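Local coordinates for uncharacterized protein (Clostridium sporogenes, PDB 4Q0Y) that is of unknown function but adopts a hot-dog, thioesterase-like fold, a curved antiparallel sheet packed against a helix, at residues L8-V13 against Q73-Y78; L90-V95 against I105-E110. All blocks are in the same frame, centred on the assembly; numbering follows the deposited sequence.

Contact 1: residues L8-V13 against Q73-Y78; sequences LSSIDV and QPNLKY
Asn75 reaches across from its strand between Ser10 and Asp12, and its ND2 fills the notch between their side chains. One N-H goes to Ser10 OG at 3.0 Å, a hydroxyl set between the backbone N and the carbonyl carbon (chi1 61°). The other points at Asp12 OD2, also at 3.0 Å, which lies close to the amide plane; ND2 in turn stands above the carboxylate plane (52° out of it). Gln73, extended beyond CG, lies alongside Asp12, and its NE2 donates 2.9 Å to a lone pair of Asn75 OD1, so both ends of that amide are gripped and its flip state is fixed. Asp12 OD1 is taken by a salt bridge to Lys26. Strands 4-15 and 68-80 run antiparallel here, and the pairing slips by one residue between Leu8-Leu76 and Ser10-Asn75. Ser9 is the extra residue of this beta bulge, its N bonded to Asn75 O (2.9 Å). In the hot-dog fold such a curved sheet wraps a central helix, and here helix 33-44 meets the face carrying Leu8 and Ile11. On that face the CA-CB edge of Pro74 fits against the hollow between Leu8 CD2 and Ile11 CG1, which stand next to each other on the same side of the proline. CD2 rests 4.1 Å from Pro74 CB, and CG1 lies 4.1 Å from Pro74 CA. The other methyl of Leu8, CD1, turns to Leu76 CB at 4.1 Å.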
# COMPACT_ATOMS: atom_id res chain seq x y z
N LEU B 8 -7.41 -4.74 6.47
CA LEU B 8 -7.19 -5.28 7.83
C LEU B 8 -8.08 -4.53 8.79
O LEU B 8 -8.16 -3.31 8.70
CB LEU B 8 -5.76 -5.07 8.31
CG LEU B 8 -4.74 -6.11 7.90
CD1 LEU B 8 -4.62 -6.24 6.40
CD2 LEU B 8 -3.42 -5.73 8.52
N SER B 9 -8.71 -5.25 9.69
CA SER B 9 -9.57 -4.65 10.73
C SER B 9 -8.78 -4.43 12.02
O SER B 9 -9.05 -3.47 12.74
CB SER B 9 -10.80 -5.50 10.97
OG SER B 9 -10.43 -6.83 11.27
N SER B 10 -7.81 -5.30 12.29
CA SER B 10 -6.95 -5.17 13.48
C SER B 10 -5.76 -6.11 13.38
O SER B 10 -5.75 -7.01 12.53
CB SER B 10 -7.72 -5.51 14.76
OG SER B 10 -8.18 -6.84 14.73
N ILE B 11 -4.79 -5.89 14.26
CA ILE B 11 -3.70 -6.84 14.48
C ILE B 11 -3.60 -7.13 15.98
O ILE B 11 -3.28 -6.25 16.75
CB ILE B 11 -2.32 -6.32 13.98
CG1 ILE B 11 -2.34 -5.91 12.50
CG2 ILE B 11 -1.24 -7.38 14.23
CD1 ILE B 11 -1.17 -5.06 12.06
N ASP B 12 -3.88 -8.36 16.38
CA ASP B 12 -3.67 -8.79 17.77
C ASP B 12 -2.18 -9.04 17.97
O ASP B 12 -1.53 -9.65 17.11
CB ASP B 12 -4.46 -10.03 18.10
CG ASP B 12 -5.94 -9.78 18.06
OD1 ASP B 12 -6.39 -8.92 18.81
OD2 ASP B 12 -6.66 -10.45 17.29
N VAL B 13 -1.64 -8.56 19.10
CA VAL B 13 -0.21 -8.60 19.38
C VAL B 13 0.02 -9.41 20.66
O VAL B 13 -0.61 -9.15 21.70
CB VAL B 13 0.39 -7.20 19.52
CG1 VAL B 13 1.90 -7.27 19.76
CG2 VAL B 13 0.06 -6.36 18.28
N GLN B 73 -1.40 -11.50 14.92
CA GLN B 73 -2.54 -12.05 14.20
C GLN B 73 -3.24 -10.90 13.51
O GLN B 73 -4.10 -10.24 14.11
CB GLN B 73 -3.49 -12.78 15.16
CG GLN B 73 -4.71 -13.40 14.46
CD GLN B 73 -5.70 -13.99 15.45
OE1 GLN B 73 -5.31 -14.65 16.43
NE2 GLN B 73 -6.97 -13.74 15.22
N PRO B 74 -2.87 -10.63 12.24
CA PRO B 74 -3.64 -9.67 11.45
C PRO B 74 -4.97 -10.28 11.07
O PRO B 74 -5.01 -11.43 10.57
CB PRO B 74 -2.77 -9.43 10.20
CG PRO B 74 -1.91 -10.62 10.10
CD PRO B 74 -1.65 -11.06 11.52
N ASN B 75 -6.04 -9.55 11.35
CA ASN B 75 -7.40 -9.93 11.05
C ASN B 75 -7.81 -9.14 9.82
O ASN B 75 -7.69 -7.92 9.80
CB ASN B 75 -8.30 -9.63 12.24
CG ASN B 75 -7.90 -10.44 13.44
OD1 ASN B 75 -7.91 -11.67 13.39
ND2 ASN B 75 -7.47 -9.78 14.49
N LEU B 76 -8.25 -9.85 8.79
CA LEU B 76 -8.34 -9.26 7.48
C LEU B 76 -9.50 -9.74 6.64
O LEU B 76 -10.17 -10.73 6.96
CB LEU B 76 -7.02 -9.49 6.75
CG LEU B 76 -6.57 -10.95 6.60
CD1 LEU B 76 -7.23 -11.67 5.45
CD2 LEU B 76 -5.04 -10.99 6.49
N LYS B 77 -9.71 -9.03 5.55
CA LYS B 77 -10.62 -9.45 4.48
C LYS B 77 -9.79 -9.62 3.24
O LYS B 77 -8.86 -8.82 3.02
CB LYS B 77 -11.72 -8.42 4.21
CG LYS B 77 -12.60 -8.27 5.41
CD LYS B 77 -13.73 -7.28 5.24
CE LYS B 77 -14.51 -7.28 6.56
NZ LYS B 77 -15.56 -8.34 6.61
N TYR B 78 -10.14 -10.63 2.43
CA TYR B 78 -9.52 -10.84 1.14
C TYR B 78 -10.51 -11.18 0.05
O TYR B 78 -11.62 -11.62 0.33
CB TYR B 78 -8.42 -11.90 1.28
CG TYR B 78 -8.90 -13.30 1.62
CD1 TYR B 78 -9.14 -13.68 2.95
CD2 TYR B 78 -9.09 -14.24 0.61
CE1 TYR B 78 -9.56 -14.97 3.26
CE2 TYR B 78 -9.53 -15.54 0.91
CZ TYR B 78 -9.76 -15.90 2.24
OH TYR B 78 -10.20 -17.17 2.57

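Contact 2: residues L90-V95 against I105-E110; sequences LLYILV and IFSGTE
This is an antiparallel strand pairing that gives way to a turn, where strand 102-106 leaves its hairpin partner 83-95; Tyr92 and Leu91 meet Ile105, Phe106 and Ser107. Two backbone bonds join Tyr92 and Ile105, and Ser107 N extends the pairing to Leu90 O (2.9 Å). On one face Leu91 CD2 sits over the Phe106 ring, 3.6 Å from its centroid and 17° off the normal, a CH-pi contact displaced toward CD2 and CE2. Leu91 and Phe106 extend alongside each other in one direction, and both also touch Met43 of helix 33-44. Across the sheet, the Tyr92 ring crosses Ile105 obliquely, CD2 3.8 Å from Ile105 CG2, and carries its hydroxyl to Ser107. Ser107 OG, anti to its backbone N (chi1 179°), is hydrogen-bonded to Tyr92 OH at 2.8 Å. A water hydrogen-bonded to Tyr92 OH accepts from Gly108 N, tying the phenol to the turn backbone. Thr109 OG1 donates to Phe106 O at 2.8 Å, bracing the turn from within. Phe106 to Thr109 form a type II beta turn, with Gly108 at its positive-phi third position, that takes the chain out of the hairpin's open end toward strand 112-115, in the antiparallel sheet of a hot-dog-like fold.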
# COMPACT_ATOMS: atom_id res chain seq x y z
N LEU B 90 -1.24 -16.08 11.25
CA LEU B 90 -0.51 -16.20 12.51
C LEU B 90 0.96 -16.06 12.12
O LEU B 90 1.50 -16.90 11.39
CB LEU B 90 -0.78 -17.55 13.17
CG LEU B 90 -2.25 -17.82 13.52
CD1 LEU B 90 -2.39 -19.20 14.11
CD2 LEU B 90 -2.78 -16.76 14.47
N LEU B 91 1.57 -14.96 12.56
CA LEU B 91 2.93 -14.61 12.17
C LEU B 91 3.81 -14.41 13.39
O LEU B 91 3.36 -13.97 14.43
CB LEU B 91 2.94 -13.33 11.35
CG LEU B 91 1.96 -13.22 10.18
CD1 LEU B 91 2.01 -11.81 9.62
CD2 LEU B 91 2.31 -14.24 9.12
N TYR B 92 5.10 -14.71 13.21
CA TYR B 92 6.16 -14.24 14.13
C TYR B 92 6.84 -13.09 13.41
O TYR B 92 7.19 -13.22 12.23
CB TYR B 92 7.19 -15.33 14.47
CG TYR B 92 6.61 -16.73 14.73
CD1 TYR B 92 5.40 -16.92 15.45
CD2 TYR B 92 7.31 -17.86 14.33
CE1 TYR B 92 4.89 -18.19 15.68
CE2 TYR B 92 6.81 -19.14 14.56
CZ TYR B 92 5.59 -19.29 15.23
OH TYR B 92 5.10 -20.55 15.48
N ILE B 93 7.05 -11.97 14.11
CA ILE B 93 7.69 -10.81 13.48
C ILE B 93 8.87 -10.35 14.32
O ILE B 93 8.76 -10.29 15.54
CB ILE B 93 6.67 -9.69 13.16
CG1 ILE B 93 7.28 -8.67 12.21
CG2 ILE B 93 6.14 -9.02 14.42
CD1 ILE B 93 6.25 -7.91 11.41
N LEU B 94 10.01 -10.12 13.64
CA LEU B 94 11.25 -9.66 14.26
C LEU B 94 11.64 -8.39 13.53
O LEU B 94 11.96 -8.45 12.34
CB LEU B 94 12.32 -10.73 14.11
CG LEU B 94 12.02 -12.08 14.75
CD1 LEU B 94 13.05 -13.11 14.29
CD2 LEU B 94 11.99 -11.96 16.27
N VAL B 95 11.56 -7.25 14.21
CA VAL B 95 11.68 -5.94 13.57
C VAL B 95 12.96 -5.23 14.00
O VAL B 95 13.13 -4.93 15.18
CB VAL B 95 10.48 -5.01 13.89
CG1 VAL B 95 10.61 -3.64 13.19
CG2 VAL B 95 9.16 -5.66 13.52
N ILE B 105 7.76 -14.55 9.75
CA ILE B 105 7.69 -16.01 9.65
C ILE B 105 6.22 -16.41 9.78
O ILE B 105 5.54 -15.94 10.67
CB ILE B 105 8.52 -16.67 10.78
CG1 ILE B 105 10.00 -16.25 10.72
CG2 ILE B 105 8.39 -18.20 10.74
CD1 ILE B 105 10.76 -16.56 11.99
N PHE B 106 5.77 -17.31 8.92
CA PHE B 106 4.37 -17.78 8.99
C PHE B 106 4.35 -18.95 9.97
O PHE B 106 4.98 -19.97 9.71
CB PHE B 106 3.86 -18.16 7.60
CG PHE B 106 3.52 -16.97 6.75
CD1 PHE B 106 4.52 -16.19 6.18
CD2 PHE B 106 2.20 -16.60 6.54
CE1 PHE B 106 4.21 -15.07 5.44
CE2 PHE B 106 1.88 -15.47 5.78
CZ PHE B 106 2.89 -14.72 5.21
N SER B 107 3.66 -18.78 11.09
CA SER B 107 3.57 -19.76 12.19
C SER B 107 3.06 -21.10 11.67
O SER B 107 2.11 -21.14 10.87
CB SER B 107 2.61 -19.28 13.29
OG SER B 107 2.52 -20.25 14.33
N GLY B 108 3.70 -22.18 12.11
CA GLY B 108 3.36 -23.52 11.70
C GLY B 108 3.85 -23.90 10.31
O GLY B 108 3.41 -24.92 9.78
N THR B 109 4.76 -23.08 9.74
CA THR B 109 5.35 -23.32 8.43
C THR B 109 6.83 -22.90 8.41
O THR B 109 7.33 -22.26 9.33
CB THR B 109 4.65 -22.52 7.29
OG1 THR B 109 5.14 -21.19 7.25
CG2 THR B 109 3.12 -22.49 7.43
N GLU B 110 7.49 -23.26 7.32
CA GLU B 110 8.85 -22.77 7.04
C GLU B 110 8.89 -21.63 5.99
O GLU B 110 9.93 -21.38 5.36
CB GLU B 110 9.75 -23.94 6.66
CG GLU B 110 9.91 -24.95 7.79
CD GLU B 110 10.92 -26.02 7.44
OE1 GLU B 110 12.13 -25.75 7.63
OE2 GLU B 110 10.59 -27.10 6.95
O HOH W 1 0.91 -19.39 9.11
O HOH W 2 6.07 -22.42 13.67

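Contact 1 and contact 2 lie in one antiparallel sheet, their centres about 14 Å apart. They come in series along the chain: 8-13 pairs with 73-78 before 90-95 pairs with 105-110. Contact 1 joins strands 4-15 and 68-80, contact 2 strands 83-95 and 102-106, and the neighbouring strands 68-80 and 83-95 link them. The two meet directly there, with Gln73 OE1 3.8 Å from Leu90 CD2 and Pro74 CG 4.1 Å from Leu91 CD1. Helix 33-44 spans both, Phe39 touching Leu8 and Ile11 of contact 1 as well as Leu91 and Ile93 of contact 2, consistent with the helix-wrapping sheet of a hot-dog fold.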